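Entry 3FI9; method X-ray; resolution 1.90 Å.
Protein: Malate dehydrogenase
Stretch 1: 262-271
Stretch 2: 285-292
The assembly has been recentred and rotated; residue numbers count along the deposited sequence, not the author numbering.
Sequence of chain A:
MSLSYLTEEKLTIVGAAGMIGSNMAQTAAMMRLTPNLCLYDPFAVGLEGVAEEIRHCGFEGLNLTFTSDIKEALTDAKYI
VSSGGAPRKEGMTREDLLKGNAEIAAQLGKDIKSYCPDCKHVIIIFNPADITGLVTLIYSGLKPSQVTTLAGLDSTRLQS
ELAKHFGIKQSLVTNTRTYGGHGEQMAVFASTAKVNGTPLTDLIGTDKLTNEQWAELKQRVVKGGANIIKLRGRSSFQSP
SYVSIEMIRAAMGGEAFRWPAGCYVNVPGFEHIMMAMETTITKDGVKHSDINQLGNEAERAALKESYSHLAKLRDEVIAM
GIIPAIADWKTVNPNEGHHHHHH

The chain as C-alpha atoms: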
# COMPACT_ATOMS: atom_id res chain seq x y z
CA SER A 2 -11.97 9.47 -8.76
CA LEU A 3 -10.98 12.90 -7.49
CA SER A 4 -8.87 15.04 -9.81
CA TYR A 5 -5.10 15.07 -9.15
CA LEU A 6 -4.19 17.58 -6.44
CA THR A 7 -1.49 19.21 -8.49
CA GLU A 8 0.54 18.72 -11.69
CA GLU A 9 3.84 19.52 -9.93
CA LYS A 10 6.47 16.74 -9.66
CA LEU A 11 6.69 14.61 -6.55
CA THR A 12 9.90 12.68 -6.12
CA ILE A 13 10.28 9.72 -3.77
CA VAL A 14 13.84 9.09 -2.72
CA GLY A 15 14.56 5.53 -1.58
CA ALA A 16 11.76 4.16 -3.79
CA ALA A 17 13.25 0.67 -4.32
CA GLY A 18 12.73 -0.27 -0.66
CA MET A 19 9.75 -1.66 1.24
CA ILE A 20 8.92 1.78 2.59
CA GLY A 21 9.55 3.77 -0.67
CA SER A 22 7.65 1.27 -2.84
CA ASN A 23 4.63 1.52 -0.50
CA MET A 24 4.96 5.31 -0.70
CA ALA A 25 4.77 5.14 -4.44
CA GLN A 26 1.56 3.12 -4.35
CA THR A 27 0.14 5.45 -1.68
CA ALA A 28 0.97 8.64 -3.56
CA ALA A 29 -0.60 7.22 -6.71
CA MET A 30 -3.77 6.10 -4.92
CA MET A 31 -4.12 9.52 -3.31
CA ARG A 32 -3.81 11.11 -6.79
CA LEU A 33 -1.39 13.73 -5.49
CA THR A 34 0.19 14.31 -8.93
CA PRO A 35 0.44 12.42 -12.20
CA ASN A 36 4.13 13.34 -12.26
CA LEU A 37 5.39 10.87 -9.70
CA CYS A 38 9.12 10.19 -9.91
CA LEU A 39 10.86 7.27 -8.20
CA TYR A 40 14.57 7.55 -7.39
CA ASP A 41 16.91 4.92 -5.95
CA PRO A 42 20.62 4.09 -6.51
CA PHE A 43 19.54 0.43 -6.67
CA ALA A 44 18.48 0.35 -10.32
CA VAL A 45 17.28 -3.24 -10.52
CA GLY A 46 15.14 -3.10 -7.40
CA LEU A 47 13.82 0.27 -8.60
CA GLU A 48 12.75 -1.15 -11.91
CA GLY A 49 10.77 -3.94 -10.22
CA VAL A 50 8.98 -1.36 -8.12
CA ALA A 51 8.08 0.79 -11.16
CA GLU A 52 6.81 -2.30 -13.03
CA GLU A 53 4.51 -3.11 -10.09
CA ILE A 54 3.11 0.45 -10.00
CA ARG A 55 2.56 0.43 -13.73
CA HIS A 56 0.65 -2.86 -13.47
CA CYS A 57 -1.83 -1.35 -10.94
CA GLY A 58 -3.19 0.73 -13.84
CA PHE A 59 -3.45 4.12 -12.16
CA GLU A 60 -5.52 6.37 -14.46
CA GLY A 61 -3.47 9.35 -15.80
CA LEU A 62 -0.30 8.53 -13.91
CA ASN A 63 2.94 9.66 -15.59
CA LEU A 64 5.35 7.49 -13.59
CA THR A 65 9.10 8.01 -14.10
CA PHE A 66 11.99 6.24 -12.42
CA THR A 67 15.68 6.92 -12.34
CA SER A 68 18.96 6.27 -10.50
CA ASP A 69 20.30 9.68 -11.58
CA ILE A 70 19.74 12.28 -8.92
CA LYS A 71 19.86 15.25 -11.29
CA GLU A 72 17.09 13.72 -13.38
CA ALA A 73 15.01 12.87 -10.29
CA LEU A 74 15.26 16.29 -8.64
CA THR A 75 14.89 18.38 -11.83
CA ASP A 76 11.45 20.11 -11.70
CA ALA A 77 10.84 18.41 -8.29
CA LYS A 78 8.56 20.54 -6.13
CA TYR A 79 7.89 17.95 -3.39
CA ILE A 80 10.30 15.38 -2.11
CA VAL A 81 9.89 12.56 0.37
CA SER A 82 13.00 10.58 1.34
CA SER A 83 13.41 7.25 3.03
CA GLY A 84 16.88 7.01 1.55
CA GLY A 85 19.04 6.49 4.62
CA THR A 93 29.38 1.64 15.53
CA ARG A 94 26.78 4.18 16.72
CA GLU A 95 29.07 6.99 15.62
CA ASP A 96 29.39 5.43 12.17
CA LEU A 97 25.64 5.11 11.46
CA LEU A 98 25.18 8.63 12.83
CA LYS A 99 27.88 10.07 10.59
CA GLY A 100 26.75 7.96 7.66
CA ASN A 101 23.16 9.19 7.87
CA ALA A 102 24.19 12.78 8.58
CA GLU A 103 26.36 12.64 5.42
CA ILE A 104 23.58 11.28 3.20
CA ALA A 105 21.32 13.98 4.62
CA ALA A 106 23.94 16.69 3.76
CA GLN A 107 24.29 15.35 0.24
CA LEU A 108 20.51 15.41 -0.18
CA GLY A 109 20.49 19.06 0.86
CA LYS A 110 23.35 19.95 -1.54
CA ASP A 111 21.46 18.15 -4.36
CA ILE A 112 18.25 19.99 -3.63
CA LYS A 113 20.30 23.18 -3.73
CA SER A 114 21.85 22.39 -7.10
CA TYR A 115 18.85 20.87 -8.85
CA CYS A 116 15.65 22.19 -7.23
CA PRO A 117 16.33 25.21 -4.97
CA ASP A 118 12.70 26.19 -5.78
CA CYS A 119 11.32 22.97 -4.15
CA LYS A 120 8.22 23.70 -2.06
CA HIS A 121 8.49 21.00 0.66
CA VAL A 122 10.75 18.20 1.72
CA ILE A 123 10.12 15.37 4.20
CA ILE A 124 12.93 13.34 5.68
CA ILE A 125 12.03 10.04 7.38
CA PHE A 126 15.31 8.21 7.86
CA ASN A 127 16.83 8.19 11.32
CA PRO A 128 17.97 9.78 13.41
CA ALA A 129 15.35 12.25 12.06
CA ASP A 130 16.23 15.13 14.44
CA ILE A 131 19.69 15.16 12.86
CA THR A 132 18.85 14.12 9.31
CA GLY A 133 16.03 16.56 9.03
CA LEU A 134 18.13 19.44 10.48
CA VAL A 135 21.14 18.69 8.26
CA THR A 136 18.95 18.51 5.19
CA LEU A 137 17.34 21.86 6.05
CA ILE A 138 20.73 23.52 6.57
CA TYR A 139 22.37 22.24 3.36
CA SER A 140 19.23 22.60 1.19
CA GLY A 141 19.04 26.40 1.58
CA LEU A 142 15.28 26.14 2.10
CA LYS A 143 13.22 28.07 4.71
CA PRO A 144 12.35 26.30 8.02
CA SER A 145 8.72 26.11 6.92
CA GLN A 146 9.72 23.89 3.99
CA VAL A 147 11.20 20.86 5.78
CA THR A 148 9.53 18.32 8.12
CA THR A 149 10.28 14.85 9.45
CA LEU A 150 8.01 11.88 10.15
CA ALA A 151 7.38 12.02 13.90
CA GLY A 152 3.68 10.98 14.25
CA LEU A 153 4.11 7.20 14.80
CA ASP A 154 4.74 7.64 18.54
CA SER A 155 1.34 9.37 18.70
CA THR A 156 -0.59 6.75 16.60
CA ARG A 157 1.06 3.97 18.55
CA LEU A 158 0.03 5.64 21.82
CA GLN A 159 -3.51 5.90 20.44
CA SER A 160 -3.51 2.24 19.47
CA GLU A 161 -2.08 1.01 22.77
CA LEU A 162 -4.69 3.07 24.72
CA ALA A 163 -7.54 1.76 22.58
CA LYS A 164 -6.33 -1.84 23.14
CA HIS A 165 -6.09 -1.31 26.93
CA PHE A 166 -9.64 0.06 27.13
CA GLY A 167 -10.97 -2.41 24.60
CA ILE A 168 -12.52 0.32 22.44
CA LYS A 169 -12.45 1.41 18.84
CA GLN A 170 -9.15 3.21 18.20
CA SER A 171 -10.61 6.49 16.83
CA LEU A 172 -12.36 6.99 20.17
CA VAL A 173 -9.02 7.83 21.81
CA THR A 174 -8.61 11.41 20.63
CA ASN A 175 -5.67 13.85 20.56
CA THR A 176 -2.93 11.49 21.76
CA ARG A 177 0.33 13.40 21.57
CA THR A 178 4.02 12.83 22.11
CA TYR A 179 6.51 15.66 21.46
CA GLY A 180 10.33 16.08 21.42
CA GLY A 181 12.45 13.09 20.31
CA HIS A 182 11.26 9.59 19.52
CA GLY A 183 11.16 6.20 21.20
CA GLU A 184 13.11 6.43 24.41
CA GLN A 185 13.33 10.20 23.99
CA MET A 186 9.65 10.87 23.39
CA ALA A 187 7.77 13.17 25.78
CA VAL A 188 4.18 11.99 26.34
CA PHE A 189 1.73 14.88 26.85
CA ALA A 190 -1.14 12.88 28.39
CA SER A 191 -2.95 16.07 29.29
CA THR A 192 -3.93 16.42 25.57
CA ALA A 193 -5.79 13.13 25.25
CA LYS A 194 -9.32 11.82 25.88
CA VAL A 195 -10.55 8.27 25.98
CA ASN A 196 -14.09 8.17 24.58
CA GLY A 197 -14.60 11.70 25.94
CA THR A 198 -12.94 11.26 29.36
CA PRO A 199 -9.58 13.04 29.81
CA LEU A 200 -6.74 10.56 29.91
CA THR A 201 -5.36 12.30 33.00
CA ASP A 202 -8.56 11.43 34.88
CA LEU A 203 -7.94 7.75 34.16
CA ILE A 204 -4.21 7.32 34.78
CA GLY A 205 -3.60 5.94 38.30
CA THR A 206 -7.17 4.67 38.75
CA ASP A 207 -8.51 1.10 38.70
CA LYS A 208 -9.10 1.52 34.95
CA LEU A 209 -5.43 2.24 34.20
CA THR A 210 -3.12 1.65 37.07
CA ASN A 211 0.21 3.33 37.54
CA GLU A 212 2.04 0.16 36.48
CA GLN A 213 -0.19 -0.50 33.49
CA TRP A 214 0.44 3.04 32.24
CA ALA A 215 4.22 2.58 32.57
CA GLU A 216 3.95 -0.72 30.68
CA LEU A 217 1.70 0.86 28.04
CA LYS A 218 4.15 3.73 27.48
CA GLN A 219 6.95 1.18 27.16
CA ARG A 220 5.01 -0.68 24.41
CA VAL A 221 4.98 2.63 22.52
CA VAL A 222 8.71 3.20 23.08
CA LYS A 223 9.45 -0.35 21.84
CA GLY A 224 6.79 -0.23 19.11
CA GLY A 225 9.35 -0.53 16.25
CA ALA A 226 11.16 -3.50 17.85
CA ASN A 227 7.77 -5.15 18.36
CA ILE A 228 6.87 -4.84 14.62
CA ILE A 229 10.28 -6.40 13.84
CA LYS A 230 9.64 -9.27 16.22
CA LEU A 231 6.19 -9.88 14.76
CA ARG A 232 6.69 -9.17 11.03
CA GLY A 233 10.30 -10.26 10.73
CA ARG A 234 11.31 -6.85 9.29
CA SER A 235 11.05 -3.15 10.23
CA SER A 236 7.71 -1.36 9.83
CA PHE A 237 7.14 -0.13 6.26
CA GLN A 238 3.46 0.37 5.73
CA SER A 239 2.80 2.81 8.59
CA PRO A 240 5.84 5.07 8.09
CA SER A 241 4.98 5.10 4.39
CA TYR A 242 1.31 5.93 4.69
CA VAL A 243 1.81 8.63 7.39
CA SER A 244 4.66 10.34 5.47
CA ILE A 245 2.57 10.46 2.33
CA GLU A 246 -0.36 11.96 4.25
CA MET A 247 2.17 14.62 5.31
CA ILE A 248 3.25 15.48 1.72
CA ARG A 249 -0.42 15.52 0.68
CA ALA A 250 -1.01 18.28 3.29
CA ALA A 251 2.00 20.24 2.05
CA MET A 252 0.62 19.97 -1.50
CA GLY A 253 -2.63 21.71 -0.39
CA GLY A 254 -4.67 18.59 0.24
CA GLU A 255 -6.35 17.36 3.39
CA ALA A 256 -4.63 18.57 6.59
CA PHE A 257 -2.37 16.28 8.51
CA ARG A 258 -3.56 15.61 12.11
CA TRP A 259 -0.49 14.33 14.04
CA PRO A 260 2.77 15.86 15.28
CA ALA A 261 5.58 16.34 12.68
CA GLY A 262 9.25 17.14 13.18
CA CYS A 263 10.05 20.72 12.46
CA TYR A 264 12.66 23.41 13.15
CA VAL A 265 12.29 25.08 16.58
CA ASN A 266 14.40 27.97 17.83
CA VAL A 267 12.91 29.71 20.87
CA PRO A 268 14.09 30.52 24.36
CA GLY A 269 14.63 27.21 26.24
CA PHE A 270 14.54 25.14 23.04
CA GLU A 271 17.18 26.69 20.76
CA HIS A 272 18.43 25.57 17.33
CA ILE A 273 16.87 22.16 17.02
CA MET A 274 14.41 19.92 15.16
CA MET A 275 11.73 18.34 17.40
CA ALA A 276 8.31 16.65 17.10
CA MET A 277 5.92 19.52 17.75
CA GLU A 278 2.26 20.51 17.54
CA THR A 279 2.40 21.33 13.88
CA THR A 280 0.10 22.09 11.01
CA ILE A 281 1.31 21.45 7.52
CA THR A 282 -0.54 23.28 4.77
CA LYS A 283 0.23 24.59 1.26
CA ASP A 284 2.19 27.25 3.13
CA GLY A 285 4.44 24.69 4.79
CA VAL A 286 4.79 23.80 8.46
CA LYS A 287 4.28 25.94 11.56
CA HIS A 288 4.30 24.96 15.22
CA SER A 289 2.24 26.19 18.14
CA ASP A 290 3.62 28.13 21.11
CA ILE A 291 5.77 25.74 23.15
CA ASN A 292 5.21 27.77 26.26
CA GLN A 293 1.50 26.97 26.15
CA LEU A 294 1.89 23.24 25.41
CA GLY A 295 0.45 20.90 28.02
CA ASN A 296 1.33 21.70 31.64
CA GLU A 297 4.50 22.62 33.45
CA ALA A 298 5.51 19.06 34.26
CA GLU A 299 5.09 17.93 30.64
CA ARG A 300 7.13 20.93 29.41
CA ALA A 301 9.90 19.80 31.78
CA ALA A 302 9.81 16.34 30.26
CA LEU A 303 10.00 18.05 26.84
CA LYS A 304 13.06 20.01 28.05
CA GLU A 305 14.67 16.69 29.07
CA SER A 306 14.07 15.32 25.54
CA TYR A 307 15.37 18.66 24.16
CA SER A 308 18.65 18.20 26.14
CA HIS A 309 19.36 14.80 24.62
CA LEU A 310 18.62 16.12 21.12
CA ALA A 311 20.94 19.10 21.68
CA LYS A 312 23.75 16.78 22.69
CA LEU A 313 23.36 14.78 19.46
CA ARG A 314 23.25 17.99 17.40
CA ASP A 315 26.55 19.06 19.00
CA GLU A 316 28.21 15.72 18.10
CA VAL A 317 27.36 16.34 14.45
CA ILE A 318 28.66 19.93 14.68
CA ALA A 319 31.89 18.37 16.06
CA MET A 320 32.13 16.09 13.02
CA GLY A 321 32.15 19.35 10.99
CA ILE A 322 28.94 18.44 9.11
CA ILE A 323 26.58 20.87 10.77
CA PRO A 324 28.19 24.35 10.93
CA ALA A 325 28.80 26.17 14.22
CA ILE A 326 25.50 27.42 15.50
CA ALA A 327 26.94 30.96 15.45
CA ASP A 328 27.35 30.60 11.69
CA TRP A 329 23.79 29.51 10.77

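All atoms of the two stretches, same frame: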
# COMPACT_ATOMS: atom_id res chain seq x y z
N GLY A 262 7.99 16.48 12.80
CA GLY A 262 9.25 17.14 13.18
C GLY A 262 9.44 18.43 12.40
O GLY A 262 9.21 18.49 11.17
N CYS A 263 9.80 19.50 13.11
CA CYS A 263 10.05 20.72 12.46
C CYS A 263 11.09 21.53 13.23
O CYS A 263 11.43 21.19 14.37
CB CYS A 263 8.75 21.53 12.30
SG CYS A 263 8.21 22.25 13.83
N TYR A 264 11.62 22.57 12.57
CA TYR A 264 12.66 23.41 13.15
C TYR A 264 12.03 24.25 14.26
O TYR A 264 10.96 24.84 14.07
CB TYR A 264 13.23 24.39 12.10
CG TYR A 264 14.43 25.13 12.67
CD1 TYR A 264 15.54 24.43 13.15
CD2 TYR A 264 14.46 26.51 12.69
CE1 TYR A 264 16.66 25.13 13.70
CE2 TYR A 264 15.54 27.21 13.20
CZ TYR A 264 16.63 26.52 13.69
OH TYR A 264 17.67 27.25 14.18
N VAL A 265 12.72 24.32 15.39
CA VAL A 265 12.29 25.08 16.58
C VAL A 265 13.48 25.93 17.01
O VAL A 265 14.60 25.43 17.14
CB VAL A 265 11.93 24.13 17.77
CG1 VAL A 265 11.61 24.95 19.00
CG2 VAL A 265 10.72 23.21 17.39
N ASN A 266 13.28 27.21 17.25
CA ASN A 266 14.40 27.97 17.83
C ASN A 266 13.81 29.05 18.70
O ASN A 266 13.61 30.13 18.22
CB ASN A 266 15.27 28.60 16.75
CG ASN A 266 16.47 29.37 17.33
OD1 ASN A 266 17.06 28.97 18.32
ND2 ASN A 266 16.84 30.46 16.68
N VAL A 267 13.53 28.74 19.96
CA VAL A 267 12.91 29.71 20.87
C VAL A 267 13.60 29.62 22.21
O VAL A 267 14.32 28.67 22.49
CB VAL A 267 11.42 29.44 21.04
CG1 VAL A 267 10.72 29.46 19.67
CG2 VAL A 267 11.21 28.08 21.74
N PRO A 268 13.40 30.63 23.07
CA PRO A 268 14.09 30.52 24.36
C PRO A 268 13.80 29.18 25.03
O PRO A 268 12.64 28.77 25.05
CB PRO A 268 13.48 31.68 25.17
CG PRO A 268 13.11 32.70 24.10
CD PRO A 268 12.62 31.88 22.94
N GLY A 269 14.81 28.51 25.56
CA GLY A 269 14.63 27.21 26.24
C GLY A 269 14.72 26.00 25.33
O GLY A 269 15.02 24.89 25.76
N PHE A 270 14.48 26.23 24.04
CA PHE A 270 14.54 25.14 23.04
C PHE A 270 15.24 25.67 21.76
O PHE A 270 14.61 25.88 20.75
CB PHE A 270 13.11 24.71 22.74
CG PHE A 270 12.41 24.12 23.94
CD1 PHE A 270 12.61 22.80 24.29
CD2 PHE A 270 11.58 24.91 24.75
CE1 PHE A 270 11.97 22.25 25.40
CE2 PHE A 270 10.91 24.36 25.89
CZ PHE A 270 11.12 23.04 26.20
N GLU A 271 16.54 25.94 21.84
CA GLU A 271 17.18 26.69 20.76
C GLU A 271 17.71 25.77 19.68
O GLU A 271 18.24 24.71 19.99
CB GLU A 271 18.33 27.50 21.37
CG GLU A 271 17.85 28.49 22.45
CD GLU A 271 17.78 27.92 23.86
OE1 GLU A 271 17.97 26.67 24.08
OE2 GLU A 271 17.51 28.74 24.78
N GLY A 285 3.38 25.34 4.04
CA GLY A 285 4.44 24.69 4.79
C GLY A 285 4.06 24.33 6.22
O GLY A 285 2.89 24.21 6.55
N VAL A 286 5.07 24.19 7.08
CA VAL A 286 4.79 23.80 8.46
C VAL A 286 4.93 25.00 9.41
O VAL A 286 5.81 25.86 9.23
CB VAL A 286 5.75 22.66 8.89
CG1 VAL A 286 7.20 23.12 8.80
CG2 VAL A 286 5.40 22.13 10.29
N LYS A 287 4.08 25.05 10.42
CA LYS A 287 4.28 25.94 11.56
C LYS A 287 4.00 25.17 12.87
O LYS A 287 3.26 24.19 12.87
CB LYS A 287 3.41 27.20 11.47
N HIS A 288 4.59 25.61 13.97
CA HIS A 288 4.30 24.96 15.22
C HIS A 288 3.66 25.92 16.20
O HIS A 288 3.84 27.14 16.11
CB HIS A 288 5.55 24.28 15.81
CG HIS A 288 6.62 25.23 16.28
ND1 HIS A 288 6.51 25.94 17.46
CD2 HIS A 288 7.83 25.55 15.76
CE1 HIS A 288 7.61 26.66 17.63
NE2 HIS A 288 8.42 26.45 16.61
N SER A 289 2.90 25.37 17.14
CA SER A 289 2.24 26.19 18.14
C SER A 289 3.24 26.67 19.20
O SER A 289 4.41 26.26 19.23
CB SER A 289 1.12 25.38 18.80
OG SER A 289 1.70 24.49 19.72
N ASP A 290 2.78 27.52 20.09
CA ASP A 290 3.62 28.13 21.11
C ASP A 290 4.03 27.11 22.18
O ASP A 290 3.20 26.60 22.93
CB ASP A 290 2.86 29.31 21.74
CG ASP A 290 3.60 29.94 22.90
OD1 ASP A 290 4.78 29.58 23.14
OD2 ASP A 290 3.01 30.82 23.56
N ILE A 291 5.31 26.80 22.26
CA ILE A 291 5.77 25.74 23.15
C ILE A 291 5.39 26.08 24.57
O ILE A 291 5.09 25.20 25.39
CB ILE A 291 7.30 25.53 23.01
CG1 ILE A 291 7.72 24.12 23.42
CG2 ILE A 291 8.09 26.63 23.76
CD1 ILE A 291 8.78 23.55 22.47
N ASN A 292 5.39 27.37 24.87
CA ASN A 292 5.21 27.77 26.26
C ASN A 292 3.79 27.52 26.72
O ASN A 292 3.53 27.54 27.91
CB ASN A 292 5.63 29.22 26.50
CG ASN A 292 7.11 29.41 26.36
OD1 ASN A 292 7.90 28.57 26.80
ND2 ASN A 292 7.51 30.53 25.75
O HOH W 1 10.96 27.97 27.52
O HOH W 2 10.38 29.87 24.41

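Ile291 is the centre of the contact, buried and with its CA-to-CB bond directed toward the other stretch. Its CD1 methyl lies over one face of the Phe270 ring, 4.0 Å from the centroid and 15° off the normal, a CH-pi contact in which Ile291 CD1 comes within 3.9 Å of Phe270 CD2. Ile291 CG2 touches both Val267 CG2 and Phe270 CD2, each at 4.0 Å, so one branched side chain meets both ends of the type II turn Val267–Phe270. Two backbone hydrogen bonds close that turn, Phe270 N to Val267 O (2.9 Å) and Val267 N to Phe270 O (3.2 Å). Gly269, at phi 89°, leaves no CB to jam against the preceding carbonyl, and its N donates to Glu271 OE2 (2.8 Å). Farther along, Cys263 CB meets Val286 CG2 at 4.0 Å, a small apolar pair between strands inclined at 54°. His288 lies along the strand: its CD2 is 3.8 Å from Cys263 SG and 3.6 Å from Tyr264 O, which sits at the ring edge, while Val265 CG2 approaches NE2 of His288 at 4.0 Å. His288 ND1 donates to Ser289 O (2.8 Å), tethering the ring. No direct hydrogen bond crosses the interface; at the polar edge two waters join Pro268 O to Asn292, one donating to OD1, the other accepting from ND2.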